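Local coordinates for CYTH domain-containing protein (Pyrococcus horikoshii, PDB 2EEN) that is of unknown function but, as a CYTH-domain protein, probably binds a triphosphate-bearing substrate in a tunnel lined by its antiparallel sheet, at residues A[50-55]-A[107-112]; A[124-127]-A[131-134]. All coordinates share one frame; numbering follows the deposited sequence.

Interaction 1: residues A[50-55]-A[107-112]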
loop_
_atom_site.group_PDB
_atom_site.type_symbol
_atom_site.label_atom_id
_atom_site.label_comp_id
_atom_site.label_asym_id
_atom_site.label_seq_id
_atom_site.Cartn_x
_atom_site.Cartn_y
_atom_site.Cartn_z
ATOM N N ARG A 50 -9.082 -3.610 -1.732
ATOM C CA ARG A 50 -9.144 -4.931 -1.141
ATOM C C ARG A 50 -7.801 -5.549 -0.830
ATOM O O ARG A 50 -6.797 -5.242 -1.469
ATOM C CB ARG A 50 -9.911 -5.831 -2.120
ATOM C CG ARG A 50 -9.583 -7.315 -2.111
ATOM C CD ARG A 50 -10.090 -7.976 -3.403
ATOM N NE ARG A 50 -9.071 -8.026 -4.455
ATOM C CZ ARG A 50 -9.336 -8.143 -5.753
ATOM N NH1 ARG A 50 -10.591 -8.211 -6.170
ATOM N NH2 ARG A 50 -8.348 -8.210 -6.638
ATOM N N ILE A 51 -7.778 -6.384 0.200
ATOM C CA ILE A 51 -6.574 -7.136 0.497
ATOM C C ILE A 51 -7.007 -8.562 0.237
ATOM O O ILE A 51 -7.995 -9.037 0.808
ATOM C CB ILE A 51 -6.104 -7.002 1.945
ATOM C CG1 ILE A 51 -5.389 -5.663 2.116
ATOM C CG2 ILE A 51 -5.145 -8.144 2.278
ATOM C CD1 ILE A 51 -4.970 -5.354 3.525
ATOM N N ARG A 52 -6.282 -9.230 -0.652
ATOM C CA ARG A 52 -6.579 -10.606 -1.003
ATOM C C ARG A 52 -5.500 -11.556 -0.547
ATOM O O ARG A 52 -4.314 -11.303 -0.746
ATOM C CB ARG A 52 -6.723 -10.759 -2.515
ATOM C CG ARG A 52 -6.565 -12.200 -2.985
ATOM C CD ARG A 52 -6.924 -12.320 -4.448
ATOM N NE ARG A 52 -8.324 -11.967 -4.655
ATOM C CZ ARG A 52 -8.895 -11.822 -5.845
ATOM N NH1 ARG A 52 -8.188 -11.993 -6.957
ATOM N NH2 ARG A 52 -10.181 -11.511 -5.919
ATOM N N ILE A 53 -5.925 -12.649 0.075
ATOM C CA ILE A 53 -5.001 -13.688 0.493
ATOM C C ILE A 53 -5.313 -14.832 -0.458
ATOM O O ILE A 53 -6.446 -15.310 -0.519
ATOM C CB ILE A 53 -5.240 -14.131 1.947
ATOM C CG1 ILE A 53 -4.997 -12.951 2.895
ATOM C CG2 ILE A 53 -4.300 -15.285 2.293
ATOM C CD1 ILE A 53 -5.275 -13.262 4.358
ATOM N N LYS A 54 -4.306 -15.240 -1.220
ATOM C CA LYS A 54 -4.446 -16.300 -2.205
ATOM C C LYS A 54 -3.652 -17.516 -1.739
ATOM O O LYS A 54 -2.460 -17.412 -1.451
ATOM C CB LYS A 54 -3.913 -15.790 -3.548
ATOM C CG LYS A 54 -4.119 -16.704 -4.739
ATOM C CD LYS A 54 -3.497 -16.083 -5.988
ATOM C CE LYS A 54 -4.142 -14.746 -6.333
ATOM N NZ LYS A 54 -3.460 -14.066 -7.477
ATOM N N ARG A 55 -4.318 -18.661 -1.656
ATOM C CA ARG A 55 -3.672 -19.889 -1.219
ATOM C C ARG A 55 -3.711 -20.952 -2.320
ATOM O O ARG A 55 -4.772 -21.251 -2.869
ATOM C CB ARG A 55 -4.368 -20.430 0.032
ATOM C CG ARG A 55 -4.586 -19.401 1.141
ATOM C CD ARG A 55 -5.297 -20.030 2.332
ATOM N NE ARG A 55 -5.770 -19.045 3.307
ATOM C CZ ARG A 55 -4.991 -18.372 4.149
ATOM N NH1 ARG A 55 -3.677 -18.566 4.154
ATOM N NH2 ARG A 55 -5.530 -17.504 4.994
ATOM N N VAL A 107 -14.912 -11.631 1.500
ATOM C CA VAL A 107 -15.403 -12.520 0.461
ATOM C C VAL A 107 -14.454 -13.701 0.352
ATOM O O VAL A 107 -13.260 -13.531 0.142
ATOM C CB VAL A 107 -15.490 -11.791 -0.900
ATOM C CG1 VAL A 107 -16.040 -12.732 -1.964
ATOM C CG2 VAL A 107 -16.374 -10.559 -0.770
ATOM N N VAL A 108 -14.997 -14.902 0.514
ATOM C CA VAL A 108 -14.194 -16.115 0.450
ATOM C C VAL A 108 -14.647 -16.996 -0.693
ATOM O O VAL A 108 -15.844 -17.193 -0.892
ATOM C CB VAL A 108 -14.318 -16.922 1.752
ATOM C CG1 VAL A 108 -13.456 -18.174 1.673
ATOM C CG2 VAL A 108 -13.910 -16.062 2.932
ATOM N N LYS A 109 -13.693 -17.535 -1.442
ATOM C CA LYS A 109 -14.048 -18.396 -2.555
ATOM C C LYS A 109 -12.893 -19.294 -2.959
ATOM O O LYS A 109 -11.761 -19.123 -2.504
ATOM C CB LYS A 109 -14.439 -17.550 -3.769
ATOM C CG LYS A 109 -13.255 -16.762 -4.352
ATOM C CD LYS A 109 -13.629 -16.042 -5.651
ATOM C CE LYS A 109 -12.426 -15.325 -6.254
ATOM N NZ LYS A 109 -11.976 -14.168 -5.421
ATOM N N THR A 110 -13.201 -20.273 -3.800
ATOM C CA THR A 110 -12.167 -21.133 -4.343
ATOM C C THR A 110 -12.207 -20.764 -5.817
ATOM O O THR A 110 -13.258 -20.382 -6.337
ATOM C CB THR A 110 -12.452 -22.638 -4.146
ATOM O OG1 THR A 110 -13.685 -23.000 -4.769
ATOM C CG2 THR A 110 -12.509 -22.963 -2.668
ATOM N N ARG A 111 -11.061 -20.836 -6.477
ATOM C CA ARG A 111 -10.985 -20.466 -7.879
ATOM C C ARG A 111 -10.096 -21.445 -8.617
ATOM O O ARG A 111 -8.928 -21.615 -8.272
ATOM C CB ARG A 111 -10.471 -19.031 -8.000
ATOM C CG ARG A 111 -10.020 -18.618 -9.402
ATOM C CD ARG A 111 -9.791 -17.113 -9.494
ATOM N NE ARG A 111 -11.055 -16.374 -9.511
ATOM C CZ ARG A 111 -11.159 -15.049 -9.474
ATOM N NH1 ARG A 111 -10.069 -14.289 -9.412
ATOM N NH2 ARG A 111 -12.357 -14.479 -9.513
ATOM N N GLU A 112 -10.664 -22.104 -9.620
ATOM C CA GLU A 112 -9.899 -23.045 -10.428
ATOM C C GLU A 112 -9.617 -22.287 -11.715
ATOM O O GLU A 112 -10.548 -21.866 -12.396
ATOM C CB GLU A 112 -10.700 -24.305 -10.734
ATOM C CG GLU A 112 -10.802 -25.290 -9.578
ATOM C CD GLU A 112 -11.680 -26.486 -9.911
ATOM O OE1 GLU A 112 -11.654 -26.946 -11.074
ATOM O OE2 GLU A 112 -12.391 -26.978 -9.009
HETATM O O HOH W 1 -10.180 -11.299 -8.815
#
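Arg52 of segment 50-55 meets Lys109 and Arg111 of segment 107-112 through the ends of three long cationic side chains. The backbones do not pair: the nearest alpha carbons, those of Arg52 and Val107, are 9.1 Å apart, because strand 23-36 runs between the two strands in the sheet. Arg52 NH2 comes to 3.2 Å from Lys109 NZ, and both are donors, so no direct bond joins them. Arg52 NH1 stands 3.9 Å from Arg111 NH1, with the two guanidinium planes almost perpendicular at 88°. Lys109 reaches the site by a bend at its last torsion (chi4 -68°), which brings NZ close to Arg52 NH2.

Hydrogen bonding to one water ties the arginines together. Its oxygen lies in plane at the edge of both guanidinium groups, accepting from Arg52 NH1 at 2.8 Å and from Arg111 NH1 at 3.1 Å.

Salt bridges from Arg52 to Asp32 and from Arg111 to Asp125 probably offset part of the gathered charge, and a hydrogen bond to His30 ND1 holds Lys109 NZ. Such a cluster of basic side chains on the inner face of a curved antiparallel sheet is characteristic of the CYTH triphosphate tunnel fold, where it is consistent with an anion-binding site.

Interaction 2: residues A[124-127]-A[131-134]; sequences LDEV and GKFI
Glu126 and Lys132 close a salt bridge across a non-hydrogen-bonded pair of the hairpin formed by segments 124-127 and 131-134. Lys132 can be followed outward. Its CB lies 4.0 Å from Asp125 O, and CG comes to 3.1 Å from Glu126 OE1. CD and CE continue past that same oxygen, until a bend at the last torsion (chi4 57°) brings NZ back to it at 2.7 Å. The ammonium uses the syn lone pair of OE1, and the carboxylate is turned to meet it by a bend in the glutamate chain (chi2 68°). A water bridges the pair a second time, donating to Glu126 OE2 at 2.6 Å and accepting from Lys132 NZ.

The backbone evidence for antiparallel pairing is regular: strand directions differ by 154°, and Asp125 with Phe133 and Val127 with Gly131 each exchange two N-H to O bonds. Asp125 N lies 2.8 Å from Phe133 O, and the other three, Phe133 N to Asp125 O, Val127 N to Gly131 O and Gly131 N to Val127 O, have the same length. Gly131 has a positive phi, where a side chain would press on the preceding carbonyl oxygen.

On the same face as the salt bridge, Leu124 and Ile134 lie side by side, with Leu124 CD2 at 3.9 Å from Ile134 CD1. On the other face, Val127 CG2 approaches Phe133 CD1 obliquely at 4.2 Å. The backbone oxygen of Gly131 lies in the plane of the Phe133 ring, at its edge.

Helix 12-19 packs on the Leu124 and Ile134 face through Phe15 and Val18, while helix 170-176 meets the other face, where Tyr170 stacks edge-to-face on Phe133 and hydrogen-bonds Asp125. Strands 102-117 and 3-9 flank the hairpin in the sheet.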
loop_
_atom_site.group_PDB
_atom_site.type_symbol
_atom_site.label_atom_id
_atom_site.label_comp_id
_atom_site.label_asym_id
_atom_site.label_seq_id
_atom_site.Cartn_x
_atom_site.Cartn_y
_atom_site.Cartn_z
ATOM N N LEU A 124 -13.168 -20.878 -12.487
ATOM C CA LEU A 124 -14.403 -21.460 -11.983
ATOM C C LEU A 124 -14.390 -21.059 -10.520
ATOM O O LEU A 124 -13.526 -21.491 -9.760
ATOM C CB LEU A 124 -14.388 -22.979 -12.114
ATOM C CG LEU A 124 -14.148 -23.515 -13.524
ATOM C CD1 LEU A 124 -14.332 -25.023 -13.502
ATOM C CD2 LEU A 124 -15.108 -22.855 -14.514
ATOM N N ASP A 125 -15.342 -20.212 -10.140
ATOM C CA ASP A 125 -15.411 -19.714 -8.772
ATOM C C ASP A 125 -16.540 -20.301 -7.944
ATOM O O ASP A 125 -17.676 -20.364 -8.391
ATOM C CB ASP A 125 -15.590 -18.192 -8.767
ATOM C CG ASP A 125 -14.452 -17.454 -9.433
ATOM O OD1 ASP A 125 -13.387 -18.061 -9.692
ATOM O OD2 ASP A 125 -14.626 -16.245 -9.686
ATOM N N GLU A 126 -16.212 -20.735 -6.730
ATOM C CA GLU A 126 -17.212 -21.247 -5.794
ATOM C C GLU A 126 -17.119 -20.224 -4.674
ATOM O O GLU A 126 -16.209 -20.280 -3.856
ATOM C CB GLU A 126 -16.825 -22.629 -5.270
ATOM C CG GLU A 126 -17.844 -23.223 -4.316
ATOM C CD GLU A 126 -19.151 -23.574 -5.005
ATOM O OE1 GLU A 126 -19.142 -24.483 -5.862
ATOM O OE2 GLU A 126 -20.185 -22.945 -4.694
ATOM N N VAL A 127 -18.060 -19.287 -4.654
ATOM C CA VAL A 127 -18.048 -18.201 -3.680
ATOM C C VAL A 127 -18.945 -18.478 -2.491
ATOM O O VAL A 127 -20.137 -18.731 -2.650
ATOM C CB VAL A 127 -18.496 -16.894 -4.361
ATOM C CG1 VAL A 127 -18.376 -15.717 -3.412
ATOM C CG2 VAL A 127 -17.653 -16.671 -5.619
ATOM N N GLY A 131 -22.411 -18.861 -4.362
ATOM C CA GLY A 131 -22.510 -20.013 -5.238
ATOM C C GLY A 131 -21.471 -20.032 -6.338
ATOM O O GLY A 131 -20.419 -19.404 -6.226
ATOM N N LYS A 132 -21.778 -20.747 -7.414
ATOM C CA LYS A 132 -20.862 -20.889 -8.542
ATOM C C LYS A 132 -20.936 -19.812 -9.619
ATOM O O LYS A 132 -22.016 -19.414 -10.060
ATOM C CB LYS A 132 -21.079 -22.245 -9.214
ATOM C CG LYS A 132 -20.780 -23.438 -8.338
ATOM C CD LYS A 132 -21.057 -24.734 -9.089
ATOM C CE LYS A 132 -20.489 -25.941 -8.356
ATOM N NZ LYS A 132 -21.009 -26.057 -6.969
ATOM N N PHE A 133 -19.762 -19.355 -10.040
ATOM C CA PHE A 133 -19.641 -18.355 -11.092
ATOM C C PHE A 133 -18.476 -18.748 -11.981
ATOM O O PHE A 133 -17.656 -19.595 -11.620
ATOM C CB PHE A 133 -19.330 -16.968 -10.532
ATOM C CG PHE A 133 -20.442 -16.370 -9.733
ATOM C CD1 PHE A 133 -20.713 -16.834 -8.454
ATOM C CD2 PHE A 133 -21.210 -15.340 -10.256
ATOM C CE1 PHE A 133 -21.742 -16.280 -7.701
ATOM C CE2 PHE A 133 -22.248 -14.773 -9.509
ATOM C CZ PHE A 133 -22.509 -15.246 -8.227
ATOM N N ILE A 134 -18.422 -18.124 -13.147
ATOM C CA ILE A 134 -17.333 -18.356 -14.070
ATOM C C ILE A 134 -16.883 -16.991 -14.558
ATOM O O ILE A 134 -17.697 -16.137 -14.922
ATOM C CB ILE A 134 -17.749 -19.239 -15.266
ATOM C CG1 ILE A 134 -16.536 -19.437 -16.185
ATOM C CG2 ILE A 134 -18.920 -18.612 -16.016
ATOM C CD1 ILE A 134 -16.726 -20.498 -17.235
HETATM O O HOH W 2 -22.549 -24.031 -5.083
#

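Overall arrangement
Interactions 1 and 2 have centres about 12 Å apart and follow one another along the chain, with 50-55 and 107-112 both preceding 124-127 and 131-134. All four segments belong to one antiparallel sheet, whose relevant order is 48-56, 23-36, 102-117, 120-127, 131-139, so that only interaction 2 joins immediate neighbours. Strands 102-117 and 120-127 are adjacent and couple the contacts directly: Glu112 O lies 2.8 Å from Leu124 N, a probable hydrogen bond, and the link between side chains is the 2.9 Å salt bridge from Arg111 NH2 to Asp125 OD2. The hairpin thus supplies an acidic partner to the basic cluster within the CYTH fold.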